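Long-range contacts in Cif-like 1 wild-type (Burkholderia cenocepacia, PDB 7JQX), which probably hydrolyses epoxides, as a Cif-like enzyme of the alpha/beta hydrolase fold whose chains assemble into an octamer: residues His118-Asp123 against Ala144-Pro149; Tyr62-Val67 against Ala292-Gln297; Arg29-Asp34 against Arg106-Gln111. All coordinates share one frame; numbering follows the deposited sequence.

Contact 1: residues His118-Asp123 against Ala144-Pro149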
ATOM      1  N   HIS A 118      42.708   7.429  21.426  1.00 40.34           N
ATOM      2  CA  HIS A 118      42.190   8.706  20.953  1.00 38.22           C
ATOM      3  C   HIS A 118      40.726   8.528  20.563  1.00 34.88           C
ATOM      4  O   HIS A 118      40.327   7.468  20.077  1.00 38.13           O
ATOM      5  CB  HIS A 118      42.993   9.216  19.757  1.00 42.79           C
ATOM      6  CG  HIS A 118      44.448   9.430  20.045  1.00 47.59           C
ATOM      7  ND1 HIS A 118      45.012  10.685  20.120  1.00 49.31           N
ATOM      8  CD2 HIS A 118      45.451   8.552  20.280  1.00 44.79           C
ATOM      9  CE1 HIS A 118      46.302  10.573  20.382  1.00 50.73           C
ATOM     10  NE2 HIS A 118      46.593   9.289  20.486  1.00 49.27           N
ATOM     11  N   LEU A 119      39.918   9.560  20.787  1.00 39.32           N
ATOM     12  CA  LEU A 119      38.469   9.436  20.649  1.00 36.26           C
ATOM     13  C   LEU A 119      37.912  10.639  19.895  1.00 37.20           C
ATOM     14  O   LEU A 119      38.231  11.788  20.215  1.00 38.66           O
ATOM     15  CB  LEU A 119      37.808   9.307  22.018  1.00 40.78           C
ATOM     16  CG  LEU A 119      36.334   8.947  22.127  1.00 37.49           C
ATOM     17  CD1 LEU A 119      36.018   7.701  21.314  1.00 35.59           C
ATOM     18  CD2 LEU A 119      36.010   8.707  23.594  1.00 34.33           C
ATOM     19  N   VAL A 120      37.122  10.360  18.858  1.00 33.28           N
ATOM     20  CA  VAL A 120      36.453  11.384  18.059  1.00 37.76           C
ATOM     21  C   VAL A 120      34.954  11.028  18.021  1.00 39.01           C
ATOM     22  O   VAL A 120      34.597   9.901  17.741  1.00 38.60           O
ATOM     23  CB  VAL A 120      37.006  11.461  16.625  1.00 37.27           C
ATOM     24  CG1 VAL A 120      36.398  12.647  15.881  1.00 35.29           C
ATOM     25  CG2 VAL A 120      38.547  11.534  16.628  1.00 38.57           C
ATOM     26  N   GLY A 121      34.123  12.036  18.303  1.00 36.16           N
ATOM     27  CA  GLY A 121      32.676  11.821  18.248  1.00 34.14           C
ATOM     28  C   GLY A 121      32.004  13.011  17.586  1.00 39.19           C
ATOM     29  O   GLY A 121      32.530  14.126  17.574  1.00 37.37           O
ATOM     30  N   ARG A 122      30.851  12.737  16.957  1.00 33.74           N
ATOM     31  CA  ARG A 122      29.975  13.810  16.488  1.00 38.70           C
ATOM     32  C   ARG A 122      28.527  13.475  16.854  1.00 36.83           C
ATOM     33  O   ARG A 122      28.154  12.303  16.936  1.00 36.46           O
ATOM     34  CB  ARG A 122      30.152  14.081  14.976  1.00 34.43           C
ATOM     35  CG  ARG A 122      29.449  13.135  14.017  1.00 37.39           C
ATOM     36  CD  ARG A 122      29.403  13.756  12.605  1.00 36.21           C
ATOM     37  NE  ARG A 122      28.573  14.954  12.593  1.00 35.70           N
ATOM     38  CZ  ARG A 122      27.243  14.938  12.704  1.00 40.93           C
ATOM     39  NH1 ARG A 122      26.589  13.773  12.819  1.00 34.78           N
ATOM     40  NH2 ARG A 122      26.559  16.086  12.708  1.00 35.71           N
ATOM     41  N   ASP A 123      27.729  14.517  17.131  1.00 35.48           N
ATOM     42  CA  ASP A 123      26.307  14.400  17.504  1.00 39.62           C
ATOM     43  C   ASP A 123      26.076  13.423  18.667  1.00 37.86           C
ATOM     44  O   ASP A 123      26.665  13.603  19.739  1.00 38.14           O
ATOM     45  CB  ASP A 123      25.474  14.016  16.270  1.00 38.43           C
ATOM     46  CG  ASP A 123      23.980  14.002  16.552  1.00 44.34           C
ATOM     47  OD1 ASP A 123      23.374  12.907  16.507  1.00 39.11           O
ATOM     48  OD2 ASP A 123      23.421  15.069  16.854  1.00 47.88           O
ATOM     49  N   ALA A 144      38.330  14.559  20.505  1.00 35.63           N
ATOM     50  CA  ALA A 144      37.887  15.557  19.544  1.00 35.33           C
ATOM     51  C   ALA A 144      36.364  15.555  19.492  1.00 35.46           C
ATOM     52  O   ALA A 144      35.735  14.496  19.468  1.00 36.87           O
ATOM     53  CB  ALA A 144      38.486  15.301  18.160  1.00 39.49           C
ATOM     54  N   MET A 145      35.782  16.743  19.512  1.00 34.68           N
ATOM     55  CA  MET A 145      34.347  16.921  19.653  1.00 40.16           C
ATOM     56  C   MET A 145      33.831  17.709  18.463  1.00 37.00           C
ATOM     57  O   MET A 145      34.255  18.847  18.253  1.00 35.76           O
ATOM     58  CB  MET A 145      34.036  17.652  20.960  1.00 40.89           C
ATOM     59  CG  MET A 145      34.407  16.854  22.182  1.00 39.18           C
ATOM     60  SD  MET A 145      34.023  17.726  23.716  1.00 42.89           S
ATOM     61  CE  MET A 145      32.960  16.523  24.484  1.00 39.99           C
ATOM     62  N   LEU A 146      32.910  17.125  17.702  1.00 33.84           N
ATOM     63  CA  LEU A 146      32.455  17.739  16.462  1.00 36.16           C
ATOM     64  C   LEU A 146      30.966  18.055  16.492  1.00 38.68           C
ATOM     65  O   LEU A 146      30.166  17.289  17.040  1.00 32.54           O
ATOM     66  CB  LEU A 146      32.723  16.836  15.235  1.00 34.96           C
ATOM     67  CG  LEU A 146      34.011  16.040  14.982  1.00 40.68           C
ATOM     68  CD1 LEU A 146      34.016  15.461  13.555  1.00 32.21           C
ATOM     69  CD2 LEU A 146      35.248  16.850  15.232  1.00 36.08           C
ATOM     70  N   ASP A 147      30.621  19.197  15.878  1.00 38.78           N
ATOM     71  CA  ASP A 147      29.305  19.531  15.329  1.00 34.87           C
ATOM     72  C   ASP A 147      28.145  19.825  16.296  1.00 38.73           C
ATOM     73  O   ASP A 147      27.315  20.694  15.998  1.00 37.49           O
ATOM     74  CB  ASP A 147      28.896  18.413  14.376  1.00 34.02           C
ATOM     75  CG  ASP A 147      29.863  18.263  13.212  1.00 38.75           C
ATOM     76  OD1 ASP A 147      30.502  19.268  12.814  1.00 37.86           O
ATOM     77  OD2 ASP A 147      29.979  17.138  12.694  1.00 34.64           O
ATOM     78  N   VAL A 148      28.024  19.094  17.403  1.00 38.61           N
ATOM     79  CA  VAL A 148      26.847  19.193  18.273  1.00 38.03           C
ATOM     80  C   VAL A 148      27.266  19.395  19.727  1.00 41.28           C
ATOM     81  O   VAL A 148      28.260  18.798  20.168  1.00 39.07           O
ATOM     82  CB  VAL A 148      25.960  17.945  18.118  1.00 40.58           C
ATOM     83  CG1 VAL A 148      24.742  18.007  19.034  1.00 41.89           C
ATOM     84  CG2 VAL A 148      25.491  17.769  16.671  1.00 37.08           C
ATOM     85  N   PRO A 149      26.569  20.218  20.507  1.00 40.40           N
ATOM     86  CA  PRO A 149      26.857  20.317  21.945  1.00 43.95           C
ATOM     87  C   PRO A 149      26.308  19.125  22.724  1.00 40.19           C
ATOM     88  O   PRO A 149      25.395  18.433  22.277  1.00 37.76           O
ATOM     89  CB  PRO A 149      26.138  21.606  22.352  1.00 41.00           C
ATOM     90  CG  PRO A 149      24.960  21.649  21.395  1.00 40.33           C
ATOM     91  CD  PRO A 149      25.540  21.194  20.087  1.00 41.49           C
TER
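Leu119 and Gly121 exchange backbone hydrogen bonds with Ala144 and Leu146, pairing two neighbouring parallel strands. Ala144 N gives its hydrogen to Leu119 O (2.8 Å), Gly121 N binds Ala144 O (3.2 Å), and Leu146 N returns to Gly121 O (3.0 Å). Apolar contacts lie on the face carrying Val120, Arg122, Ala144 and Leu146. Here Val120 CG2 rests 4.1 Å from Ala144 CB; alanine is short enough for helix 291-303 to pack close, through Leu298. Farther along, the CB atoms of Arg122 and Leu146 meet at 3.8 Å. Both strands belong to a beta-alpha-beta crossover through helix 124-135. Asp123, just before that helix, has a strained backbone (phi 52°, psi -125°), consistent with the nucleophile elbow of alpha/beta hydrolases. The ionic contact forms where the strands end: Asp147 OD2, at the guanidinium edge and nearly in its plane, accepts from Arg122 NE through its anti lone pair at 2.6 Å, with the two group planes 47° apart. Arg122 NH2 bonds His284 O as well, fixing the guanidinium's rotation. Beside this pair, the side chains of Asp123 and Val148 run in the same direction, with Val148 CG2 3.4 Å from Asp123 OD2, while Asp123 OD1 accepts from Trp57 N.

Contact 2: residues Tyr62-Val67 against Ala292-Gln297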
ATOM      1  N   TYR A  62      29.954   4.692   8.300  1.00 31.20           N
ATOM      2  CA  TYR A  62      30.219   5.167   6.949  1.00 30.77           C
ATOM      3  C   TYR A  62      30.477   6.664   6.889  1.00 33.48           C
ATOM      4  O   TYR A  62      31.161   7.131   5.965  1.00 32.54           O
ATOM      5  CB  TYR A  62      29.027   4.774   6.065  1.00 33.71           C
ATOM      6  CG  TYR A  62      29.105   5.093   4.592  1.00 31.10           C
ATOM      7  CD1 TYR A  62      29.807   4.272   3.710  1.00 33.46           C
ATOM      8  CD2 TYR A  62      28.427   6.188   4.068  1.00 32.53           C
ATOM      9  CE1 TYR A  62      29.855   4.550   2.351  1.00 30.61           C
ATOM     10  CE2 TYR A  62      28.465   6.480   2.706  1.00 32.38           C
ATOM     11  CZ  TYR A  62      29.175   5.651   1.851  1.00 36.13           C
ATOM     12  OH  TYR A  62      29.203   5.946   0.505  1.00 34.28           O
ATOM     13  N   THR A  63      30.007   7.430   7.875  1.00 32.66           N
ATOM     14  CA  THR A  63      30.231   8.869   7.809  1.00 32.39           C
ATOM     15  C   THR A  63      31.710   9.234   7.818  1.00 32.81           C
ATOM     16  O   THR A  63      32.077  10.313   7.341  1.00 33.45           O
ATOM     17  CB  THR A  63      29.518   9.559   8.982  1.00 35.30           C
ATOM     18  OG1 THR A  63      29.491  10.962   8.755  1.00 35.14           O
ATOM     19  CG2 THR A  63      30.220   9.302  10.327  1.00 32.80           C
ATOM     20  N   TRP A  64      32.568   8.350   8.322  1.00 34.74           N
ATOM     21  CA  TRP A  64      33.998   8.596   8.462  1.00 31.77           C
ATOM     22  C   TRP A  64      34.818   8.105   7.269  1.00 32.50           C
ATOM     23  O   TRP A  64      36.046   8.156   7.330  1.00 34.11           O
ATOM     24  CB  TRP A  64      34.523   7.926   9.743  1.00 32.07           C
ATOM     25  CG  TRP A  64      33.760   8.281  10.986  1.00 35.43           C
ATOM     26  CD1 TRP A  64      32.850   7.509  11.645  1.00 33.71           C
ATOM     27  CD2 TRP A  64      33.864   9.496  11.722  1.00 34.91           C
ATOM     28  NE1 TRP A  64      32.366   8.177  12.752  1.00 34.63           N
ATOM     29  CE2 TRP A  64      32.983   9.399  12.824  1.00 35.04           C
ATOM     30  CE3 TRP A  64      34.614  10.662  11.559  1.00 34.77           C
ATOM     31  CZ2 TRP A  64      32.817  10.434  13.740  1.00 33.51           C
ATOM     32  CZ3 TRP A  64      34.466  11.683  12.487  1.00 34.49           C
ATOM     33  CH2 TRP A  64      33.568  11.560  13.562  1.00 34.78           C
ATOM     34  N   ARG A  65      34.170   7.630   6.203  1.00 30.52           N
ATOM     35  CA  ARG A  65      34.862   6.969   5.097  1.00 30.22           C
ATOM     36  C   ARG A  65      36.030   7.785   4.533  1.00 35.36           C
ATOM     37  O   ARG A  65      37.022   7.204   4.073  1.00 34.06           O
ATOM     38  CB  ARG A  65      33.850   6.637   3.998  1.00 31.88           C
ATOM     39  CG  ARG A  65      33.182   7.876   3.382  1.00 34.88           C
ATOM     40  CD  ARG A  65      31.828   7.558   2.733  1.00 36.54           C
ATOM     41  NE  ARG A  65      31.179   8.751   2.184  1.00 35.65           N
ATOM     42  CZ  ARG A  65      30.385   9.565   2.885  1.00 37.35           C
ATOM     43  NH1 ARG A  65      30.143   9.309   4.168  1.00 38.44           N
ATOM     44  NH2 ARG A  65      29.828  10.631   2.308  1.00 35.13           N
ATOM     45  N   HIS A  66      35.923   9.120   4.500  1.00 33.45           N
ATOM     46  CA  HIS A  66      36.992   9.947   3.942  1.00 34.27           C
ATOM     47  C   HIS A  66      38.025  10.365   4.979  1.00 37.09           C
ATOM     48  O   HIS A  66      38.961  11.092   4.637  1.00 38.83           O
ATOM     49  CB  HIS A  66      36.441  11.211   3.280  1.00 34.96           C
ATOM     50  CG  HIS A  66      35.508  10.947   2.139  1.00 37.45           C
ATOM     51  ND1 HIS A  66      35.923  10.395   0.947  1.00 37.31           N
ATOM     52  CD2 HIS A  66      34.177  11.176   2.009  1.00 38.95           C
ATOM     53  CE1 HIS A  66      34.883  10.285   0.132  1.00 41.13           C
ATOM     54  NE2 HIS A  66      33.813  10.749   0.753  1.00 38.22           N
ATOM     55  N   VAL A  67      37.844   9.992   6.241  1.00 35.49           N
ATOM     56  CA  VAL A  67      38.784  10.374   7.283  1.00 34.14           C
ATOM     57  C   VAL A  67      39.633   9.161   7.638  1.00 35.68           C
ATOM     58  O   VAL A  67      40.825   9.290   7.943  1.00 34.57           O
ATOM     59  CB  VAL A  67      38.045  10.890   8.528  1.00 36.01           C
ATOM     60  CG1 VAL A  67      38.997  10.990   9.727  1.00 34.03           C
ATOM     61  CG2 VAL A  67      37.356  12.232   8.230  1.00 33.65           C
ATOM     62  N   ALA A 292      38.564  17.029   4.314  1.00 36.05           N
ATOM     63  CA  ALA A 292      39.940  17.515   4.213  1.00 40.58           C
ATOM     64  C   ALA A 292      40.301  18.394   5.401  1.00 40.94           C
ATOM     65  O   ALA A 292      41.346  18.213   6.029  1.00 39.84           O
ATOM     66  CB  ALA A 292      40.140  18.287   2.906  1.00 36.72           C
ATOM     67  N   PHE A 293      39.428  19.343   5.737  1.00 40.50           N
ATOM     68  CA  PHE A 293      39.658  20.185   6.900  1.00 40.21           C
ATOM     69  C   PHE A 293      39.688  19.343   8.165  1.00 40.88           C
ATOM     70  O   PHE A 293      40.528  19.555   9.053  1.00 41.40           O
ATOM     71  CB  PHE A 293      38.570  21.262   6.965  1.00 43.93           C
ATOM     72  CG  PHE A 293      38.573  22.080   8.229  1.00 42.91           C
ATOM     73  CD1 PHE A 293      37.876  21.649   9.355  1.00 39.88           C
ATOM     74  CD2 PHE A 293      39.245  23.293   8.283  1.00 42.47           C
ATOM     75  CE1 PHE A 293      37.873  22.402  10.518  1.00 43.19           C
ATOM     76  CE2 PHE A 293      39.237  24.053   9.440  1.00 44.54           C
ATOM     77  CZ  PHE A 293      38.552  23.606  10.558  1.00 45.26           C
ATOM     78  N   LEU A 294      38.778  18.377   8.264  1.00 38.12           N
ATOM     79  CA  LEU A 294      38.691  17.558   9.465  1.00 37.74           C
ATOM     80  C   LEU A 294      39.968  16.751   9.683  1.00 36.53           C
ATOM     81  O   LEU A 294      40.496  16.712  10.797  1.00 40.32           O
ATOM     82  CB  LEU A 294      37.465  16.642   9.390  1.00 36.64           C
ATOM     83  CG  LEU A 294      37.299  15.597  10.495  1.00 31.07           C
ATOM     84  CD1 LEU A 294      37.399  16.260  11.840  1.00 32.11           C
ATOM     85  CD2 LEU A 294      35.979  14.883  10.365  1.00 31.67           C
ATOM     86  N   THR A 295      40.461  16.068   8.646  1.00 35.68           N
ATOM     87  CA  THR A 295      41.640  15.214   8.827  1.00 38.73           C
ATOM     88  C   THR A 295      42.879  16.027   9.174  1.00 35.33           C
ATOM     89  O   THR A 295      43.683  15.601  10.003  1.00 38.78           O
ATOM     90  CB  THR A 295      41.927  14.353   7.594  1.00 36.01           C
ATOM     91  OG1 THR A 295      42.246  15.196   6.485  1.00 46.15           O
ATOM     92  CG2 THR A 295      40.754  13.474   7.258  1.00 31.43           C
ATOM     93  N   ARG A 296      43.071  17.176   8.521  1.00 35.69           N
ATOM     94  CA  ARG A 296      44.217  18.027   8.855  1.00 43.58           C
ATOM     95  C   ARG A 296      44.170  18.465  10.319  1.00 40.43           C
ATOM     96  O   ARG A 296      45.169  18.371  11.041  1.00 44.10           O
ATOM     97  CB  ARG A 296      44.269  19.243   7.930  1.00 39.29           C
ATOM     98  CG  ARG A 296      45.348  20.243   8.286  1.00 41.05           C
ATOM     99  CD  ARG A 296      45.312  21.459   7.365  1.00 56.93           C
ATOM    100  NE  ARG A 296      44.453  21.261   6.192  1.00 61.98           N
ATOM    101  CZ  ARG A 296      43.331  21.948   5.949  1.00 67.08           C
ATOM    102  NH1 ARG A 296      42.918  22.893   6.798  1.00 68.17           N
ATOM    103  NH2 ARG A 296      42.613  21.691   4.856  1.00 63.41           N
ATOM    104  N   GLN A 297      43.010  18.926  10.782  1.00 39.74           N
ATOM    105  CA  GLN A 297      42.862  19.278  12.193  1.00 37.06           C
ATOM    106  C   GLN A 297      43.156  18.085  13.115  1.00 40.24           C
ATOM    107  O   GLN A 297      43.813  18.245  14.153  1.00 38.22           O
ATOM    108  CB  GLN A 297      41.451  19.819  12.441  1.00 39.76           C
ATOM    109  CG  GLN A 297      41.193  21.208  11.837  1.00 40.67           C
ATOM    110  CD  GLN A 297      41.906  22.305  12.599  1.00 39.87           C
ATOM    111  OE1 GLN A 297      42.128  22.188  13.800  1.00 48.24           O
ATOM    112  NE2 GLN A 297      42.271  23.375  11.906  1.00 43.63           N
TER
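Val67 and Trp64 meet Leu294 and Thr295 in a buried, apolar contact between a loop and a helix, with no hydrogen bond crossing it. In this alpha/beta hydrolase fold, residues 62-67 belong to the connection between strand 50-54 and helix 68-73, and residues 292-297 to helix 291-303, near the C-terminal end of the chain. Val67 meets both helix residues. The CB of Leu294 points toward the loop, and with CG anti to the backbone N (chi1 173°) its CD2 methyl lies 3.7 Å from Val67 CG2, the two side chains crossing at about a right angle. The same methyl joins Val67 to Trp64, meeting the indole edge 4.1 Å from CZ3 and near the ring plane. One indole face carries Thr63 CG2, so the broad ring is packed from more than one direction. The loop itself is braced by Arg65, whose NH1 and backbone N both donate to Tyr62 O, from opposite faces of its plane, while NH2 forms a salt bridge with Asp288. Threonine suits the helix position because its two branches do different work. Thr295 OG1, set between the backbone N and carbonyl carbon (chi1 64°), bonds back to Ala292 O at 3.2 Å; CG2 is thereby turned to the loop, where it lies 3.7 Å from both Val67 CA and Val67 CG2.

Contact 3: residues Arg29-Asp34 against Arg106-Gln111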
ATOM      1  N   ARG A  29      33.884  -6.025  11.021  1.00 35.88           N
ATOM      2  CA  ARG A  29      34.035  -7.029  12.063  1.00 35.05           C
ATOM      3  C   ARG A  29      32.966  -6.837  13.141  1.00 38.37           C
ATOM      4  O   ARG A  29      32.301  -5.799  13.227  1.00 37.84           O
ATOM      5  CB  ARG A  29      35.441  -6.989  12.677  1.00 38.77           C
ATOM      6  CG  ARG A  29      36.482  -7.793  11.888  1.00 43.56           C
ATOM      7  CD  ARG A  29      37.881  -7.276  12.152  1.00 48.65           C
ATOM      8  NE  ARG A  29      38.798  -7.535  11.034  1.00 63.06           N
ATOM      9  CZ  ARG A  29      40.129  -7.446  11.108  1.00 62.30           C
ATOM     10  NH1 ARG A  29      40.716  -7.115  12.251  1.00 56.49           N
ATOM     11  NH2 ARG A  29      40.879  -7.679  10.036  1.00 55.56           N
ATOM     12  N   TYR A  30      32.791  -7.868  13.956  1.00 39.83           N
ATOM     13  CA  TYR A  30      31.843  -7.835  15.054  1.00 39.78           C
ATOM     14  C   TYR A  30      32.547  -8.074  16.374  1.00 42.90           C
ATOM     15  O   TYR A  30      33.568  -8.768  16.438  1.00 43.60           O
ATOM     16  CB  TYR A  30      30.752  -8.879  14.881  1.00 38.18           C
ATOM     17  CG  TYR A  30      29.916  -8.656  13.653  1.00 38.64           C
ATOM     18  CD1 TYR A  30      30.228  -9.300  12.472  1.00 41.15           C
ATOM     19  CD2 TYR A  30      28.809  -7.800  13.671  1.00 36.80           C
ATOM     20  CE1 TYR A  30      29.479  -9.118  11.331  1.00 40.57           C
ATOM     21  CE2 TYR A  30      28.042  -7.607  12.521  1.00 38.86           C
ATOM     22  CZ  TYR A  30      28.395  -8.280  11.350  1.00 41.83           C
ATOM     23  OH  TYR A  30      27.678  -8.122  10.190  1.00 43.72           O
ATOM     24  N   ALA A  31      31.987  -7.480  17.421  1.00 38.23           N
ATOM     25  CA  ALA A  31      32.419  -7.715  18.788  1.00 40.32           C
ATOM     26  C   ALA A  31      31.190  -8.091  19.595  1.00 44.65           C
ATOM     27  O   ALA A  31      30.215  -7.332  19.630  1.00 40.49           O
ATOM     28  CB  ALA A  31      33.096  -6.479  19.383  1.00 41.20           C
ATOM     29  N   GLN A  32      31.265  -9.235  20.220  1.00 43.75           N
ATOM     30  CA  GLN A  32      30.216  -9.675  21.048  1.00 47.14           C
ATOM     31  C   GLN A  32      30.510  -9.247  22.464  1.00 48.23           C
ATOM     32  O   GLN A  32      31.482  -9.616  23.038  1.00 46.31           O
ATOM     33  CB  GLN A  32      30.121 -11.171  21.000  1.00 46.31           C
ATOM     34  CG  GLN A  32      28.918 -11.733  21.681  1.00 43.55           C
ATOM     35  CD  GLN A  32      27.656 -11.371  20.977  1.00 46.61           C
ATOM     36  OE1 GLN A  32      27.519 -11.568  19.813  1.00 46.13           O
ATOM     37  NE2 GLN A  32      26.726 -10.863  21.701  1.00 49.51           N
ATOM     38  N   LEU A  33      29.633  -8.436  23.005  1.00 47.72           N
ATOM     39  CA  LEU A  33      29.718  -8.033  24.377  1.00 53.91           C
ATOM     40  C   LEU A  33      28.778  -8.956  25.178  1.00 60.66           C
ATOM     41  O   LEU A  33      28.301  -9.949  24.673  1.00 67.39           O
ATOM     42  CB  LEU A  33      29.431  -6.558  24.537  1.00 45.79           C
ATOM     43  CG  LEU A  33      30.195  -5.711  23.543  1.00 47.18           C
ATOM     44  CD1 LEU A  33      29.864  -4.256  23.631  1.00 43.84           C
ATOM     45  CD2 LEU A  33      31.678  -5.872  23.655  1.00 45.72           C
ATOM     46  N   ASP A  34      28.477  -8.642  26.410  1.00 68.40           N
ATOM     47  CA  ASP A  34      27.693  -9.570  27.207  1.00 75.93           C
ATOM     48  C   ASP A  34      26.333  -9.881  26.666  1.00 78.78           C
ATOM     49  O   ASP A  34      25.939 -11.013  26.567  1.00 78.57           O
ATOM     50  CB  ASP A  34      27.491  -8.999  28.590  1.00 82.83           C
ATOM     51  CG  ASP A  34      28.710  -9.076  29.430  1.00 86.93           C
ATOM     52  OD1 ASP A  34      29.707  -9.658  28.974  1.00 83.12           O
ATOM     53  OD2 ASP A  34      28.652  -8.549  30.559  1.00 88.47           O
ATOM     54  N   ARG A 106      33.847   1.069  25.441  1.00 41.07           N
ATOM     55  CA  ARG A 106      34.999   0.678  26.250  1.00 44.07           C
ATOM     56  C   ARG A 106      35.170  -0.836  26.277  1.00 40.47           C
ATOM     57  O   ARG A 106      36.292  -1.340  26.164  1.00 38.07           O
ATOM     58  CB  ARG A 106      34.867   1.232  27.669  1.00 44.23           C
ATOM     59  CG  ARG A 106      36.065   0.921  28.582  1.00 42.19           C
ATOM     60  CD  ARG A 106      35.939   1.670  29.897  1.00 42.99           C
ATOM     61  NE  ARG A 106      37.022   1.404  30.838  1.00 44.82           N
ATOM     62  CZ  ARG A 106      36.892   0.674  31.941  1.00 45.59           C
ATOM     63  NH1 ARG A 106      35.728   0.122  32.232  1.00 43.86           N
ATOM     64  NH2 ARG A 106      37.928   0.490  32.747  1.00 46.78           N
ATOM     65  N   ALA A 107      34.073  -1.586  26.399  1.00 39.86           N
ATOM     66  CA  ALA A 107      34.212  -3.037  26.366  1.00 38.67           C
ATOM     67  C   ALA A 107      34.764  -3.496  25.021  1.00 41.82           C
ATOM     68  O   ALA A 107      35.587  -4.418  24.967  1.00 42.49           O
ATOM     69  CB  ALA A 107      32.875  -3.717  26.661  1.00 30.17           C
ATOM     70  N   LEU A 108      34.381  -2.821  23.936  1.00 39.95           N
ATOM     71  CA  LEU A 108      34.909  -3.184  22.627  1.00 43.81           C
ATOM     72  C   LEU A 108      36.396  -2.876  22.556  1.00 40.74           C
ATOM     73  O   LEU A 108      37.188  -3.723  22.131  1.00 39.54           O
ATOM     74  CB  LEU A 108      34.135  -2.453  21.518  1.00 38.02           C
ATOM     75  CG  LEU A 108      34.513  -2.650  20.043  1.00 39.98           C
ATOM     76  CD1 LEU A 108      33.357  -2.329  19.135  1.00 36.79           C
ATOM     77  CD2 LEU A 108      35.657  -1.753  19.681  1.00 41.14           C
ATOM     78  N   VAL A 109      36.792  -1.689  23.025  1.00 40.32           N
ATOM     79  CA  VAL A 109      38.200  -1.300  23.036  1.00 40.98           C
ATOM     80  C   VAL A 109      39.040  -2.316  23.807  1.00 44.22           C
ATOM     81  O   VAL A 109      40.129  -2.709  23.367  1.00 44.04           O
ATOM     82  CB  VAL A 109      38.343   0.119  23.619  1.00 43.53           C
ATOM     83  CG1 VAL A 109      39.784   0.409  24.036  1.00 39.44           C
ATOM     84  CG2 VAL A 109      37.855   1.145  22.627  1.00 38.68           C
ATOM     85  N   HIS A 110      38.555  -2.753  24.968  1.00 43.58           N
ATOM     86  CA  HIS A 110      39.321  -3.697  25.776  1.00 46.61           C
ATOM     87  C   HIS A 110      39.412  -5.055  25.106  1.00 44.85           C
ATOM     88  O   HIS A 110      40.441  -5.727  25.211  1.00 42.24           O
ATOM     89  CB  HIS A 110      38.698  -3.836  27.161  1.00 46.34           C
ATOM     90  CG  HIS A 110      38.952  -2.662  28.061  1.00 61.85           C
ATOM     91  ND1 HIS A 110      39.131  -1.380  27.581  1.00 58.28           N
ATOM     92  CD2 HIS A 110      39.040  -2.571  29.412  1.00 61.99           C
ATOM     93  CE1 HIS A 110      39.333  -0.555  28.593  1.00 58.46           C
ATOM     94  NE2 HIS A 110      39.278  -1.251  29.717  1.00 59.39           N
ATOM     95  N   GLN A 111      38.346  -5.479  24.432  1.00 44.13           N
ATOM     96  CA  GLN A 111      38.361  -6.750  23.729  1.00 42.17           C
ATOM     97  C   GLN A 111      39.369  -6.731  22.587  1.00 44.93           C
ATOM     98  O   GLN A 111      39.923  -7.776  22.235  1.00 46.71           O
ATOM     99  CB  GLN A 111      36.945  -7.050  23.228  1.00 44.34           C
ATOM    100  CG  GLN A 111      36.709  -8.469  22.761  1.00 52.18           C
ATOM    101  CD  GLN A 111      35.232  -8.774  22.508  1.00 49.46           C
ATOM    102  OE1 GLN A 111      34.838  -9.143  21.401  1.00 55.91           O
ATOM    103  NE2 GLN A 111      34.417  -8.629  23.540  1.00 52.64           N
TER
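Ala31 and Leu108 mark the place where strand 29-32 runs past helix 106-111. The axes of these short segments approach to 9.1 Å, and their directions differ by 108°, so the strand passes steeply across the helix. The CA atoms of Ala31 and Leu108 are 6.4 Å apart, a closeness that the small methyl of alanine permits. After the strand ends, Leu33 lies opposite Ala107, one residue earlier on the helix.

The side chains add two apolar contacts and one polar bond. Ala31 points at the helix, and its CB sits 4.1 Å from Leu108 CG. Leu108 also touches Tyr40, Val79 and Val81 on the strands that follow 26-32 across the sheet, a long branched side chain suited to spanning several of them. Leu33 reaches the helix with one branch: its CD2 lies 3.9 Å from Ala107 CB and equally near Gln111 NE2, the leucine and glutamine side chains crossing at a slant.

Gln111 suits the exposed last turn of the helix because its chain is long enough to reach the strand's backbone and its amide can donate. CG is anti to the backbone N (chi1 -166°), and the chain stays extended, carrying NE2 to Gln32 O at 3.1 Å. The bond is nearly straight at the hydrogen and lies in the amide plane of Gln111, but NE2 stands above the plane of the accepting carbonyl. The OE1 atom of the same amide lies 3.8 Å from Ala31 CB. On the far side of the strand Tyr30 points away from the helix and packs on His200 of a neighbouring subunit. The whole is the layered alpha-on-beta packing of an alpha/beta hydrolase, with helix 98-111 lying against strand 26-32, one of the two outermost strands of the sheet within this chain.

All three contacts lie on or beside one eight-stranded sheet. Contact 1 pairs two central strands, 117-122 and 140-146; contact 2, centred about 12 Å away, touches it directly, with Trp64 CH2 and Leu294 CD2 packing on Leu146 CD1. Contact 3, about 21 Å from contact 1 and 24 Å from contact 2 between centres, touches neither. Along the chain, contact 1 is nested within the loop closed by contact 2, contact 3 closes before contact 1 opens, and contacts 2 and 3 interleave. Contact 1 holds the probable nucleophile elbow, contact 2 packs a C-terminal helix beside it, and contact 3 joins strand 26-32, outermost within this chain, to helix 98-111, which precedes strand 117-122.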